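Local coordinates for protein phosphoethanolamine N-methyltransferase 1 (Haemonchus contortus, PDB 4KRG) that transfers a methyl group from S-adenosylmethionine to phosphoethanolamine, probably as part of the nematode route to phosphocholine, at residues 17-20 with 21-24; 31-35 with 36-40; 90-93 with 94-98; 127-130 with 131-134; 226-229 with 230-233. All coordinates share one frame; numbering follows the deposited sequence.

Contact 1 (17-20 with 21-24); sequences KTFW and DKYS. With SAH (S-adenosyl-L-homocysteine), chain D.
Trp20 and Tyr23 meet in an aromatic cluster, completed by Phe19, where helix 9-21 gives way to a type I turn from Asp21 to Ser24. The indole is a worked example of one side chain serving both protein and ligand. Its CB lies 3.4 Å from Asp21 N, and with CG beside the backbone N (chi1 -82°) the ring system swings out toward S-adenosylhomocysteine. CG, CD1 and NE1 pass by the ribose, whose C2' sits over one indole face, offset toward the rim; Phe19 CE2 lies over the opposite face. On the benzo ring, CE3 comes 4.0 Å from Tyr23 CD2, the two rings oblique at 55°, while CZ2 lies 3.5 Å from C5' of the ligand and CH2 approaches its sulfur SD to 3.5 Å. Phe19 closes the cluster from beside Tyr23: Tyr23 CE2 stands over a face of the phenyl ring, 3.8 Å from Phe19 CZ. Tyr133 adds an edge-to-face partner to the indole, and Tyr23 OH is hydrogen-bonded to Met175 O. In the backbone, Tyr23 N bonds Trp20 O (3.0 Å). A salt bridge joins residues one helical turn apart, Lys17 and Asp21. Lys17, bent at chi2 and chi4, brings NZ to 2.7 Å from Asp21 OD1, on that oxygen's syn lone pair, with a weaker bond to Asp21 OD2.

Contact 2 (31-35 with 36-40); sequences SMMLN and QTAQD. With OPE (phosphoric acid mono-(2-amino-ethyl) ester), chain C; SAH (S-adenosyl-L-homocysteine), chain D.
Asn35 and Thr37 close an Asx turn between two helices, directly after a Schellman motif has ended helix 29-33 at Leu34, the C-prime residue with positive phi. Two donors of one residue converge on Asn35 OD1. Thr37 N reaches it at 2.7 Å, tilted slightly from the carbonyl plane, and Thr37 OG1 donates to it in that plane over 2.9 Å. The hydroxyl can do so because chi1 of 53° sets OG1 between the backbone N and the carbonyl carbon, on the side of its own N-H. Ala38 N has a weak bond to Asn35 O and a further acceptor in Asn30 OD1. In the Schellman motif the N-H of Asn35 goes to Asn30 O, and that of Leu34, weakly, to Ser31 O.

The apolar part is small: the selenium of Met33, a selenomethionine, touches Ala38 CB at 3.8 Å. On the ligand side, the last turn of helix 29-33 offers carbonyls to the active site. Met33 O lies 3.4 Å from CB of phosphoethanolamine. Met32 O accepts a weak hydrogen bond from the ligand's amine N at 3.4 Å and also stands 3.3 Å from the S-adenosylhomocysteine sulfur SD.

Contact 3 (90-93 with 94-98); sequences SFIE and KNQER
The carboxamide of Gln96 meets Ile92 through its oxygen, with OE1 3.5 Å from the methyl CG2, one turn apart on alpha helix 89-98. This helix joins strands 81-86 and 105-109 in a beta-alpha-beta unit of the Rossmann-like methyltransferase fold. A second flat amide, that of Asn95, approaches Ile92 more loosely, its ND2 4.2 Å from the CD1 methyl. The third flat group, the phenyl ring of Phe91, makes its contacts outside residues 94-98, touching S-adenosylhomocysteine and Tyr23.

The contact illustrates how much of a helix is held by its backbone. Lys94 N binds Ser90 O and Asn95 N binds Phe91 O, both at 2.8 Å; Gln96 N follows with Ile92 O at 2.9 Å. The fourth bond between the two segments, from Glu97 N to Glu93 O, is longer at 3.1 Å and more bent, with an angle of 136° at the hydrogen. The side chains are packed against this frame. Gln96 has CG beside its backbone N (chi1 -64°), which carries the chain back along the preceding turn and lays CG 3.3 Å from Ile92 O. Ile92 CG2 is anti to its own N, beside the carbonyl carbon, which puts this methyl next to the Gln96 amide. Inward, Ile92 packs on Ile109 and Asp86, and Asn95 on Tyr107 and Thr72. Asn95 ND2 makes weak hydrogen bonds to Gly67 O and Ser84 OG. On the same residue, CB presses to 3.1 Å from Ile92 O.

Contact 4 (127-130 with 131-134); sequences TNWL and MMYL. With SAH (S-adenosyl-L-homocysteine), chain D; OPE (phosphoric acid mono-(2-amino-ethyl) ester), chain C.
Trp129 and Met132 lie side by side, pointing the same way, with the selenium of Met132 (a selenomethionine) 3.5 Å from Trp129 CD1. The Met-aromatic contact is oblique, 66° off the normal of the five-membered ring. Beyond, the methyl CE runs to 3.3 Å from phosphoethanolamine O2. The indole lies between Asn128 ND2, offset over one face, and the methylene CB of phosphoethanolamine, over the centre of the opposite face. Leu130 and Met131 cross, Leu130 CD2 3.7 Å from Met131 CE, and Leu130 CD1 packs on the adenine near N7. This loop follows strand 122-126 of the Rossmann-like methyltransferase fold, holds a short 3-10 turn at 131-132, and lines both ligand pockets. Asn128 grips the amino acid end of S-adenosylhomocysteine through its O (2.8 Å to the ligand N) and ND2 (2.9 Å to the ligand O). Glu160 takes the N-H groups of Leu130 to Met132, while Trp129 NE1 donates to Gln231 OE1. Tyr133 has Trp129 O in its ring plane, at the edge, and Met132 CG over one face. Tyr133 N bonds Leu130 O at 2.8 Å, and Tyr133 OH accepts from the phosphoethanolamine N at 3.1 Å.

Contact 5 (226-229 with 230-233); sequences CNNW and RQVH
From Asn228 to Arg230 the chain bends through an Asx turn before straightening into strand 231-240. Asn227, with positive phi, has just taken the backbone out of helix 220-226; Asn228 is extended, Trp229 and Arg230 turn back with psi near zero, and Gln231 begins the strand. The turn is closed by a side chain standing in for a backbone carbonyl. Asn228 has CG anti to its backbone N (chi1 -172°), which folds the amide over the following residues, and its OD1 accepts Arg230 N at 2.9 Å. The bond is fairly straight at the hydrogen, 157°, although the donor sits 49° out of the carbonyl plane. The same OD1 lies 3.4 Å from Arg230 CB.

Asn228 and Gln231 approach with their amide planes inclined to each other, and their nitrogens share a water, weakly on the Asn228 side. Gln231 NE2 donates to it at 2.9 Å, with Ser161 OG as a further partner, whereas Asn228 ND2 lies 3.4 Å from it. Another water lies within hydrogen-bonding distance of both Asn228 O (2.7 Å) and Gln231 O (3.1 Å). Val232 CG2 packs on Trp229 O at 4.0 Å.

The amide ends are shared with surrounding loops and strands: Asn228 ND2 donates to Ser166 O, and Gln231 OE1 accepts from Arg159 NE and Trp129 NE1. Arg230 makes a salt bridge with Glu164 and a hydrogen bond to Thr340. Strand 231-240 runs antiparallel between strands 154-161 and 208-218, with Trp229 and Val232 packed against helix 332-345.

In the fold
Contacts 2, 4 and 5 are buried, whereas contacts 1 and 3 lie partly at the surface, where lysines in contact 1 and glutamate and glutamine in contact 3 lie at the rim. Contacts 1, 2 and 4 converge on S-adenosylhomocysteine, and contacts 2 and 4 also share phosphoethanolamine; contact 3 reaches the cofactor through Phe91, against which Trp20 and Met32 pack. Contacts 3 and 4 both sit on the Rossmann-like methyltransferase fold, one on a helix, the other in a loop beyond a strand. The chemistry differs: aromatic clustering in contact 1, Asx turns in contacts 2 and 5, backbone bonding in contact 3, ligand and Met-aromatic contacts in contact 4. Contact 5 connects to the pocket through Gln231, bonded to Trp129 of contact 4.

Contact 1 (17-20 with 21-24)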
# COMPACT_ATOMS: atom_id res chain seq x y z
N LYS A 17 -26.12 4.39 4.17
CA LYS A 17 -26.83 5.57 3.67
C LYS A 17 -27.39 6.41 4.83
O LYS A 17 -27.38 7.64 4.77
CB LYS A 17 -27.93 5.15 2.70
CG LYS A 17 -28.93 6.23 2.34
CD LYS A 17 -28.27 7.37 1.61
CE LYS A 17 -29.32 8.31 1.03
NZ LYS A 17 -30.33 8.75 2.04
N THR A 18 -27.86 5.73 5.87
CA THR A 18 -28.34 6.39 7.09
C THR A 18 -27.21 7.10 7.83
O THR A 18 -27.38 8.22 8.32
CB THR A 18 -28.98 5.39 8.05
OG1 THR A 18 -29.85 4.51 7.33
CG2 THR A 18 -29.78 6.11 9.12
N PHE A 19 -26.06 6.44 7.92
CA PHE A 19 -24.89 7.05 8.53
C PHE A 19 -24.52 8.33 7.79
O PHE A 19 -24.31 9.37 8.41
CB PHE A 19 -23.70 6.09 8.52
CG PHE A 19 -22.42 6.70 9.02
CD1 PHE A 19 -22.16 6.78 10.38
CD2 PHE A 19 -21.48 7.20 8.13
CE1 PHE A 19 -20.98 7.35 10.85
CE2 PHE A 19 -20.30 7.77 8.59
CZ PHE A 19 -20.05 7.84 9.94
N TRP A 20 -24.47 8.27 6.47
CA TRP A 20 -24.07 9.44 5.70
C TRP A 20 -25.16 10.50 5.65
O TRP A 20 -24.86 11.68 5.46
CB TRP A 20 -23.56 9.04 4.32
CG TRP A 20 -22.13 8.62 4.39
CD1 TRP A 20 -21.64 7.35 4.30
CD2 TRP A 20 -21.02 9.48 4.63
NE1 TRP A 20 -20.27 7.37 4.44
CE2 TRP A 20 -19.86 8.67 4.65
CE3 TRP A 20 -20.87 10.85 4.82
CZ2 TRP A 20 -18.59 9.20 4.85
CZ3 TRP A 20 -19.62 11.38 5.02
CH2 TRP A 20 -18.49 10.55 5.04
N ASP A 21 -26.41 10.09 5.83
CA ASP A 21 -27.51 11.04 5.97
C ASP A 21 -27.24 12.04 7.10
O ASP A 21 -27.63 13.20 7.01
CB ASP A 21 -28.83 10.32 6.23
CG ASP A 21 -29.48 9.80 4.96
OD1 ASP A 21 -29.07 10.23 3.86
OD2 ASP A 21 -30.41 8.97 5.06
N LYS A 22 -26.56 11.58 8.14
CA LYS A 22 -26.25 12.43 9.29
C LYS A 22 -25.37 13.62 8.93
O LYS A 22 -25.30 14.60 9.67
CB LYS A 22 -25.59 11.61 10.42
CG LYS A 22 -26.49 10.53 11.03
CD LYS A 22 -25.87 9.87 12.27
CE LYS A 22 -24.60 9.10 11.93
NZ LYS A 22 -24.00 8.44 13.13
N TYR A 23 -24.70 13.55 7.78
CA TYR A 23 -23.75 14.59 7.38
C TYR A 23 -24.24 15.45 6.21
O TYR A 23 -23.58 16.43 5.85
CB TYR A 23 -22.38 13.96 7.07
CG TYR A 23 -21.76 13.30 8.27
CD1 TYR A 23 -21.01 14.03 9.19
CD2 TYR A 23 -21.94 11.94 8.52
CE1 TYR A 23 -20.46 13.44 10.31
CE2 TYR A 23 -21.40 11.34 9.65
CZ TYR A 23 -20.65 12.09 10.54
OH TYR A 23 -20.10 11.51 11.66
N SER A 24 -25.39 15.11 5.64
CA SER A 24 -25.92 15.84 4.48
C SER A 24 -26.30 17.29 4.80
O SER A 24 -26.50 18.10 3.90
CB SER A 24 -27.10 15.09 3.85
OG SER A 24 -28.24 15.16 4.68
N SAH D . -14.34 10.44 -1.83
CA SAH D . -14.64 11.77 -1.28
CB SAH D . -15.64 11.60 -0.09
CG SAH D . -15.15 10.65 1.00
SD SAH D . -16.36 10.24 2.28
C SAH D . -13.41 12.47 -0.87
O SAH D . -12.47 11.83 -0.41
OXT SAH D . -13.46 13.67 -0.69
C5' SAH D . -17.45 8.99 1.54
C4' SAH D . -18.26 9.35 0.41
O4' SAH D . -18.67 8.15 -0.29
C3' SAH D . -19.49 10.04 0.83
O3' SAH D . -19.80 11.06 -0.10
C2' SAH D . -20.52 9.01 0.77
O2' SAH D . -21.78 9.56 0.54
C1' SAH D . -20.06 8.17 -0.37
N9 SAH D . -20.61 6.77 -0.34
C8 SAH D . -20.44 5.84 0.61
N7 SAH D . -20.97 4.70 0.15
C5 SAH D . -21.46 4.90 -1.07
C6 SAH D . -22.12 4.07 -2.00
N6 SAH D . -22.38 2.75 -1.72
N1 SAH D . -22.49 4.61 -3.18
C2 SAH D . -22.25 5.88 -3.47
N3 SAH D . -21.62 6.69 -2.60
C4 SAH D . -21.22 6.23 -1.41

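Contact 2 (31-35 with 36-40)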
# COMPACT_ATOMS: atom_id res chain seq x y z
N SER A 31 -17.00 16.77 6.65
CA SER A 31 -17.74 15.52 6.49
C SER A 31 -17.01 14.51 5.60
O SER A 31 -16.97 13.32 5.91
CB SER A 31 -19.13 15.79 5.92
OG SER A 31 -19.96 16.36 6.91
N MSE A 32 -16.43 15.01 4.51
CA MSE A 32 -15.73 14.18 3.54
C MSE A 32 -14.58 13.44 4.20
O MSE A 32 -14.26 12.31 3.83
CB MSE A 32 -15.17 15.04 2.41
CG MSE A 32 -16.21 15.82 1.63
SE MSE A 32 -17.63 14.67 0.90
CE MSE A 32 -18.92 14.80 2.35
N MSE A 33 -13.97 14.08 5.17
CA MSE A 33 -12.80 13.51 5.82
C MSE A 33 -13.13 13.06 7.23
O MSE A 33 -12.30 12.45 7.88
CB MSE A 33 -11.66 14.53 5.81
CG MSE A 33 -11.42 15.13 4.43
SE MSE A 33 -9.84 16.28 4.38
CE MSE A 33 -8.47 14.94 3.98
N LEU A 34 -14.36 13.33 7.66
CA LEU A 34 -14.81 13.02 9.02
C LEU A 34 -13.81 13.53 10.07
O LEU A 34 -13.37 12.79 10.95
CB LEU A 34 -15.11 11.52 9.19
CG LEU A 34 -16.33 11.07 8.38
CD1 LEU A 34 -16.55 9.57 8.47
CD2 LEU A 34 -17.57 11.81 8.84
N ASN A 35 -13.47 14.81 9.95
CA ASN A 35 -12.43 15.43 10.75
C ASN A 35 -12.84 16.85 11.08
O ASN A 35 -13.21 17.61 10.18
CB ASN A 35 -11.11 15.44 9.98
CG ASN A 35 -9.94 15.92 10.81
OD1 ASN A 35 -9.86 17.09 11.17
ND2 ASN A 35 -9.02 15.01 11.10
N GLN A 36 -12.77 17.22 12.35
CA GLN A 36 -13.25 18.52 12.81
C GLN A 36 -12.41 19.66 12.25
O GLN A 36 -12.85 20.81 12.23
CB GLN A 36 -13.28 18.59 14.34
CG GLN A 36 -13.94 17.40 15.03
CD GLN A 36 -14.33 17.68 16.47
OE1 GLN A 36 -14.97 18.70 16.77
NE2 GLN A 36 -13.95 16.79 17.38
N THR A 37 -11.20 19.34 11.82
CA THR A 37 -10.28 20.33 11.28
C THR A 37 -9.77 19.91 9.91
O THR A 37 -8.57 19.98 9.63
CB THR A 37 -9.08 20.56 12.23
OG1 THR A 37 -8.46 19.30 12.53
CG2 THR A 37 -9.55 21.20 13.52
N ALA A 38 -10.68 19.48 9.06
CA ALA A 38 -10.32 18.96 7.75
C ALA A 38 -9.65 20.02 6.89
O ALA A 38 -8.93 19.71 5.94
CB ALA A 38 -11.53 18.40 7.05
N GLN A 39 -9.89 21.29 7.24
CA GLN A 39 -9.28 22.40 6.53
C GLN A 39 -7.76 22.28 6.59
O GLN A 39 -7.07 22.55 5.60
CB GLN A 39 -9.76 23.73 7.13
CG GLN A 39 -9.51 24.97 6.27
CD GLN A 39 -10.37 26.16 6.68
OE1 GLN A 39 -11.60 26.09 6.66
NE2 GLN A 39 -9.73 27.26 7.06
N ASP A 40 -7.24 21.84 7.73
CA ASP A 40 -5.80 21.65 7.92
C ASP A 40 -5.20 20.65 6.95
O ASP A 40 -4.06 20.80 6.53
CB ASP A 40 -5.52 21.15 9.34
CG ASP A 40 -5.75 22.21 10.40
OD1 ASP A 40 -5.83 23.41 10.05
OD2 ASP A 40 -5.85 21.83 11.60
CA OPE C . -12.58 9.07 6.93
CB OPE C . -13.43 9.86 5.99
O1 OPE C . -12.11 8.49 9.70
O2 OPE C . -11.41 6.52 8.42
O3 OPE C . -13.66 6.52 9.50
O4 OPE C . -13.19 8.00 7.53
N OPE C . -14.14 9.13 4.97
P OPE C . -12.59 7.36 8.82
N SAH D . -14.34 10.44 -1.83
CA SAH D . -14.64 11.77 -1.28
CB SAH D . -15.64 11.60 -0.09
CG SAH D . -15.15 10.65 1.00
SD SAH D . -16.36 10.24 2.28
C SAH D . -13.41 12.47 -0.87
O SAH D . -12.47 11.83 -0.41
OXT SAH D . -13.46 13.67 -0.69
C5' SAH D . -17.45 8.99 1.54
C4' SAH D . -18.26 9.35 0.41
O4' SAH D . -18.67 8.15 -0.29
C3' SAH D . -19.49 10.04 0.83
O3' SAH D . -19.80 11.06 -0.10
C2' SAH D . -20.52 9.01 0.77
O2' SAH D . -21.78 9.56 0.54
C1' SAH D . -20.06 8.17 -0.37
N9 SAH D . -20.61 6.77 -0.34
C8 SAH D . -20.44 5.84 0.61
N7 SAH D . -20.97 4.70 0.15
C5 SAH D . -21.46 4.90 -1.07
C6 SAH D . -22.12 4.07 -2.00
N6 SAH D . -22.38 2.75 -1.72
N1 SAH D . -22.49 4.61 -3.18
C2 SAH D . -22.25 5.88 -3.47
N3 SAH D . -21.62 6.69 -2.60
C4 SAH D . -21.22 6.23 -1.41

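Contact 3 (90-93 with 94-98)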
# COMPACT_ATOMS: atom_id res chain seq x y z
N SER A 90 -27.51 15.89 -1.35
CA SER A 90 -27.01 17.23 -1.08
C SER A 90 -25.52 17.35 -1.41
O SER A 90 -25.05 18.42 -1.80
CB SER A 90 -27.27 17.64 0.38
OG SER A 90 -26.14 17.38 1.19
N PHE A 91 -24.78 16.26 -1.28
CA PHE A 91 -23.36 16.27 -1.61
C PHE A 91 -23.18 16.52 -3.10
O PHE A 91 -22.39 17.38 -3.50
CB PHE A 91 -22.68 14.95 -1.19
CG PHE A 91 -22.57 14.76 0.31
CD1 PHE A 91 -22.90 15.79 1.19
CD2 PHE A 91 -22.13 13.55 0.83
CE1 PHE A 91 -22.79 15.60 2.56
CE2 PHE A 91 -22.03 13.37 2.20
CZ PHE A 91 -22.36 14.39 3.06
N ILE A 92 -23.93 15.78 -3.92
CA ILE A 92 -23.91 15.97 -5.37
C ILE A 92 -24.33 17.39 -5.72
O ILE A 92 -23.77 18.01 -6.63
CB ILE A 92 -24.81 14.94 -6.08
CG1 ILE A 92 -24.09 13.60 -6.22
CG2 ILE A 92 -25.21 15.44 -7.46
CD1 ILE A 92 -22.81 13.64 -7.05
N GLU A 93 -25.32 17.90 -5.00
CA GLU A 93 -25.77 19.28 -5.21
C GLU A 93 -24.66 20.28 -4.92
O GLU A 93 -24.44 21.21 -5.68
CB GLU A 93 -27.03 19.57 -4.40
CG GLU A 93 -28.25 18.84 -4.91
CD GLU A 93 -29.41 18.90 -3.96
OE1 GLU A 93 -29.22 19.37 -2.82
OE2 GLU A 93 -30.53 18.49 -4.36
N LYS A 94 -23.95 20.09 -3.81
CA LYS A 94 -22.80 20.94 -3.49
C LYS A 94 -21.69 20.78 -4.54
O LYS A 94 -21.04 21.76 -4.91
CB LYS A 94 -22.29 20.65 -2.07
CG LYS A 94 -21.04 21.40 -1.66
CD LYS A 94 -21.14 22.90 -1.94
CE LYS A 94 -21.05 23.71 -0.66
NZ LYS A 94 -20.66 25.12 -0.95
N ASN A 95 -21.49 19.56 -5.02
CA ASN A 95 -20.55 19.24 -6.10
C ASN A 95 -20.86 20.08 -7.35
O ASN A 95 -19.97 20.73 -7.92
CB ASN A 95 -20.67 17.75 -6.42
CG ASN A 95 -19.46 17.18 -7.13
OD1 ASN A 95 -18.73 17.88 -7.83
ND2 ASN A 95 -19.25 15.87 -6.97
N GLN A 96 -22.12 20.08 -7.77
CA GLN A 96 -22.57 20.85 -8.93
C GLN A 96 -22.44 22.36 -8.77
O GLN A 96 -22.32 23.08 -9.76
CB GLN A 96 -24.03 20.52 -9.26
CG GLN A 96 -24.28 19.09 -9.67
CD GLN A 96 -25.76 18.78 -9.81
OE1 GLN A 96 -26.41 18.38 -8.85
NE2 GLN A 96 -26.30 18.98 -11.01
N GLU A 97 -22.49 22.84 -7.54
CA GLU A 97 -22.38 24.27 -7.28
C GLU A 97 -20.92 24.70 -7.39
O GLU A 97 -20.60 25.66 -8.10
CB GLU A 97 -22.93 24.60 -5.90
CG GLU A 97 -22.85 26.07 -5.53
CD GLU A 97 -23.53 26.37 -4.21
OE1 GLU A 97 -24.37 25.55 -3.76
OE2 GLU A 97 -23.24 27.43 -3.62
N ARG A 98 -20.04 23.98 -6.71
CA ARG A 98 -18.61 24.27 -6.72
C ARG A 98 -18.06 24.20 -8.14
O ARG A 98 -17.19 24.97 -8.52
CB ARG A 98 -17.86 23.26 -5.84
CG ARG A 98 -18.29 23.24 -4.37
CD ARG A 98 -17.62 22.11 -3.61
NE ARG A 98 -16.17 22.17 -3.71
CZ ARG A 98 -15.41 21.32 -4.40
NH1 ARG A 98 -15.98 20.32 -5.06
NH2 ARG A 98 -14.10 21.48 -4.44

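Contact 4 (127-130 with 131-134)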
# COMPACT_ATOMS: atom_id res chain seq x y z
N THR A 127 -11.59 6.15 -6.83
CA THR A 127 -12.28 6.18 -5.56
C THR A 127 -11.31 6.62 -4.48
O THR A 127 -10.09 6.53 -4.63
CB THR A 127 -12.86 4.81 -5.19
OG1 THR A 127 -11.79 3.89 -4.95
CG2 THR A 127 -13.78 4.27 -6.29
N ASN A 128 -11.86 7.10 -3.37
CA ASN A 128 -11.08 7.52 -2.22
C ASN A 128 -12.00 7.43 -1.01
O ASN A 128 -12.95 8.19 -0.90
CB ASN A 128 -10.54 8.94 -2.42
CG ASN A 128 -9.60 9.39 -1.31
OD1 ASN A 128 -8.41 9.09 -1.32
ND2 ASN A 128 -10.14 10.12 -0.34
N TRP A 129 -11.71 6.47 -0.12
CA TRP A 129 -12.58 6.14 1.03
C TRP A 129 -13.96 5.57 0.62
O TRP A 129 -14.98 6.20 0.87
CB TRP A 129 -12.82 7.36 1.93
CG TRP A 129 -11.66 7.82 2.77
CD1 TRP A 129 -10.78 7.05 3.47
CD2 TRP A 129 -11.29 9.18 3.00
NE1 TRP A 129 -9.87 7.85 4.14
CE2 TRP A 129 -10.16 9.16 3.86
CE3 TRP A 129 -11.78 10.42 2.57
CZ2 TRP A 129 -9.54 10.33 4.30
CZ3 TRP A 129 -11.17 11.57 3.00
CH2 TRP A 129 -10.06 11.52 3.85
N LEU A 130 -14.00 4.38 0.03
CA LEU A 130 -15.28 3.81 -0.40
C LEU A 130 -15.49 2.33 -0.04
O LEU A 130 -16.56 1.97 0.44
CB LEU A 130 -15.49 4.01 -1.91
CG LEU A 130 -16.84 3.51 -2.44
CD1 LEU A 130 -18.00 4.29 -1.81
CD2 LEU A 130 -16.90 3.59 -3.96
N MSE A 131 -14.48 1.50 -0.26
CA MSE A 131 -14.60 0.06 0.04
C MSE A 131 -14.96 -0.19 1.50
O MSE A 131 -15.66 -1.15 1.83
CB MSE A 131 -13.31 -0.69 -0.31
CG MSE A 131 -12.85 -0.60 -1.75
SE MSE A 131 -14.18 -1.23 -3.04
CE MSE A 131 -15.00 0.51 -3.43
N MSE A 132 -14.46 0.67 2.38
CA MSE A 132 -14.72 0.57 3.82
C MSE A 132 -16.21 0.77 4.14
O MSE A 132 -16.65 0.47 5.24
CB MSE A 132 -13.89 1.62 4.55
CG MSE A 132 -14.17 3.01 4.04
SE MSE A 132 -12.75 4.30 4.38
CE MSE A 132 -13.15 4.70 6.25
N TYR A 133 -16.97 1.30 3.17
CA TYR A 133 -18.41 1.48 3.34
C TYR A 133 -19.22 0.45 2.56
O TYR A 133 -20.43 0.61 2.36
CB TYR A 133 -18.83 2.91 2.95
CG TYR A 133 -18.11 3.99 3.72
CD1 TYR A 133 -18.29 4.13 5.09
CD2 TYR A 133 -17.27 4.89 3.08
CE1 TYR A 133 -17.64 5.12 5.81
CE2 TYR A 133 -16.61 5.89 3.79
CZ TYR A 133 -16.80 5.99 5.15
OH TYR A 133 -16.15 6.97 5.87
N LEU A 134 -18.55 -0.62 2.12
CA LEU A 134 -19.20 -1.74 1.44
C LEU A 134 -18.96 -3.04 2.20
O LEU A 134 -17.97 -3.15 2.92
CB LEU A 134 -18.66 -1.89 0.01
CG LEU A 134 -18.85 -0.71 -0.94
CD1 LEU A 134 -18.27 -1.02 -2.31
CD2 LEU A 134 -20.31 -0.36 -1.07
N SAH D . -14.34 10.44 -1.83
CA SAH D . -14.64 11.77 -1.28
CB SAH D . -15.64 11.60 -0.09
CG SAH D . -15.15 10.65 1.00
SD SAH D . -16.36 10.24 2.28
C SAH D . -13.41 12.47 -0.87
O SAH D . -12.47 11.83 -0.41
OXT SAH D . -13.46 13.67 -0.69
C5' SAH D . -17.45 8.99 1.54
C4' SAH D . -18.26 9.35 0.41
O4' SAH D . -18.67 8.15 -0.29
C3' SAH D . -19.49 10.04 0.83
O3' SAH D . -19.80 11.06 -0.10
C2' SAH D . -20.52 9.01 0.77
O2' SAH D . -21.78 9.56 0.54
C1' SAH D . -20.06 8.17 -0.37
N9 SAH D . -20.61 6.77 -0.34
C8 SAH D . -20.44 5.84 0.61
N7 SAH D . -20.97 4.70 0.15
C5 SAH D . -21.46 4.90 -1.07
C6 SAH D . -22.12 4.07 -2.00
N6 SAH D . -22.38 2.75 -1.72
N1 SAH D . -22.49 4.61 -3.18
C2 SAH D . -22.25 5.88 -3.47
N3 SAH D . -21.62 6.69 -2.60
C4 SAH D . -21.22 6.23 -1.41
CA OPE C . -12.58 9.07 6.93
CB OPE C . -13.43 9.86 5.99
O1 OPE C . -12.11 8.49 9.70
O2 OPE C . -11.41 6.52 8.42
O3 OPE C . -13.66 6.52 9.50
O4 OPE C . -13.19 8.00 7.53
N OPE C . -14.14 9.13 4.97
P OPE C . -12.59 7.36 8.82

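Contact 5 (226-229 with 230-233)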
# COMPACT_ATOMS: atom_id res chain seq x y z
N CYS A 226 -1.18 13.26 11.29
CA CYS A 226 -2.04 12.41 12.11
C CYS A 226 -1.31 11.20 12.69
O CYS A 226 -1.94 10.35 13.33
CB CYS A 226 -3.26 11.97 11.31
SG CYS A 226 -4.18 13.34 10.57
N ASN A 227 -0.00 11.12 12.47
CA ASN A 227 0.82 9.98 12.90
C ASN A 227 0.19 8.64 12.52
O ASN A 227 0.33 7.65 13.25
CB ASN A 227 1.13 10.03 14.40
CG ASN A 227 2.25 11.00 14.73
OD1 ASN A 227 2.06 11.96 15.48
ND2 ASN A 227 3.44 10.75 14.18
N ASN A 228 -0.49 8.61 11.38
CA ASN A 228 -1.22 7.45 10.93
C ASN A 228 -0.66 6.92 9.62
O ASN A 228 -0.76 7.60 8.58
CB ASN A 228 -2.70 7.80 10.80
CG ASN A 228 -3.57 6.59 10.52
OD1 ASN A 228 -3.09 5.45 10.47
ND2 ASN A 228 -4.87 6.83 10.36
N TRP A 229 -0.09 5.72 9.66
CA TRP A 229 0.51 5.07 8.49
C TRP A 229 -0.51 4.22 7.74
O TRP A 229 -0.20 3.67 6.68
CB TRP A 229 1.66 4.16 8.94
CG TRP A 229 2.99 4.84 9.12
CD1 TRP A 229 4.10 4.68 8.34
CD2 TRP A 229 3.35 5.79 10.14
NE1 TRP A 229 5.13 5.46 8.81
CE2 TRP A 229 4.70 6.16 9.91
CE3 TRP A 229 2.68 6.36 11.22
CZ2 TRP A 229 5.37 7.07 10.72
CZ3 TRP A 229 3.35 7.27 12.02
CH2 TRP A 229 4.68 7.62 11.77
N ARG A 230 -1.71 4.08 8.30
CA ARG A 230 -2.69 3.12 7.81
C ARG A 230 -3.75 3.71 6.88
O ARG A 230 -4.77 3.07 6.61
CB ARG A 230 -3.35 2.37 8.97
CG ARG A 230 -2.42 1.40 9.69
CD ARG A 230 -3.00 0.98 11.03
NE ARG A 230 -2.44 -0.29 11.49
CZ ARG A 230 -2.81 -0.91 12.61
NH1 ARG A 230 -3.73 -0.38 13.40
NH2 ARG A 230 -2.25 -2.07 12.94
N GLN A 231 -3.52 4.93 6.42
CA GLN A 231 -4.29 5.48 5.30
C GLN A 231 -3.57 5.01 4.05
O GLN A 231 -2.57 5.59 3.64
CB GLN A 231 -4.30 7.00 5.36
CG GLN A 231 -5.11 7.53 6.52
CD GLN A 231 -6.57 7.24 6.35
OE1 GLN A 231 -7.21 7.77 5.44
NE2 GLN A 231 -7.12 6.39 7.21
N VAL A 232 -4.08 3.93 3.47
CA VAL A 232 -3.33 3.22 2.45
C VAL A 232 -4.03 3.33 1.10
O VAL A 232 -5.25 3.20 1.00
CB VAL A 232 -3.11 1.73 2.83
CG1 VAL A 232 -2.16 1.05 1.86
CG2 VAL A 232 -2.57 1.61 4.26
N HIS A 233 -3.24 3.59 0.07
CA HIS A 233 -3.79 3.65 -1.28
C HIS A 233 -2.96 2.86 -2.29
O HIS A 233 -1.79 2.53 -2.05
CB HIS A 233 -4.08 5.08 -1.74
CG HIS A 233 -2.86 5.93 -1.97
ND1 HIS A 233 -2.78 6.82 -3.03
CD2 HIS A 233 -1.72 6.08 -1.27
CE1 HIS A 233 -1.62 7.46 -2.98
NE2 HIS A 233 -0.96 7.02 -1.92
O HOH W 1 -1.00 6.98 5.92
O HOH W 2 -6.47 4.17 8.92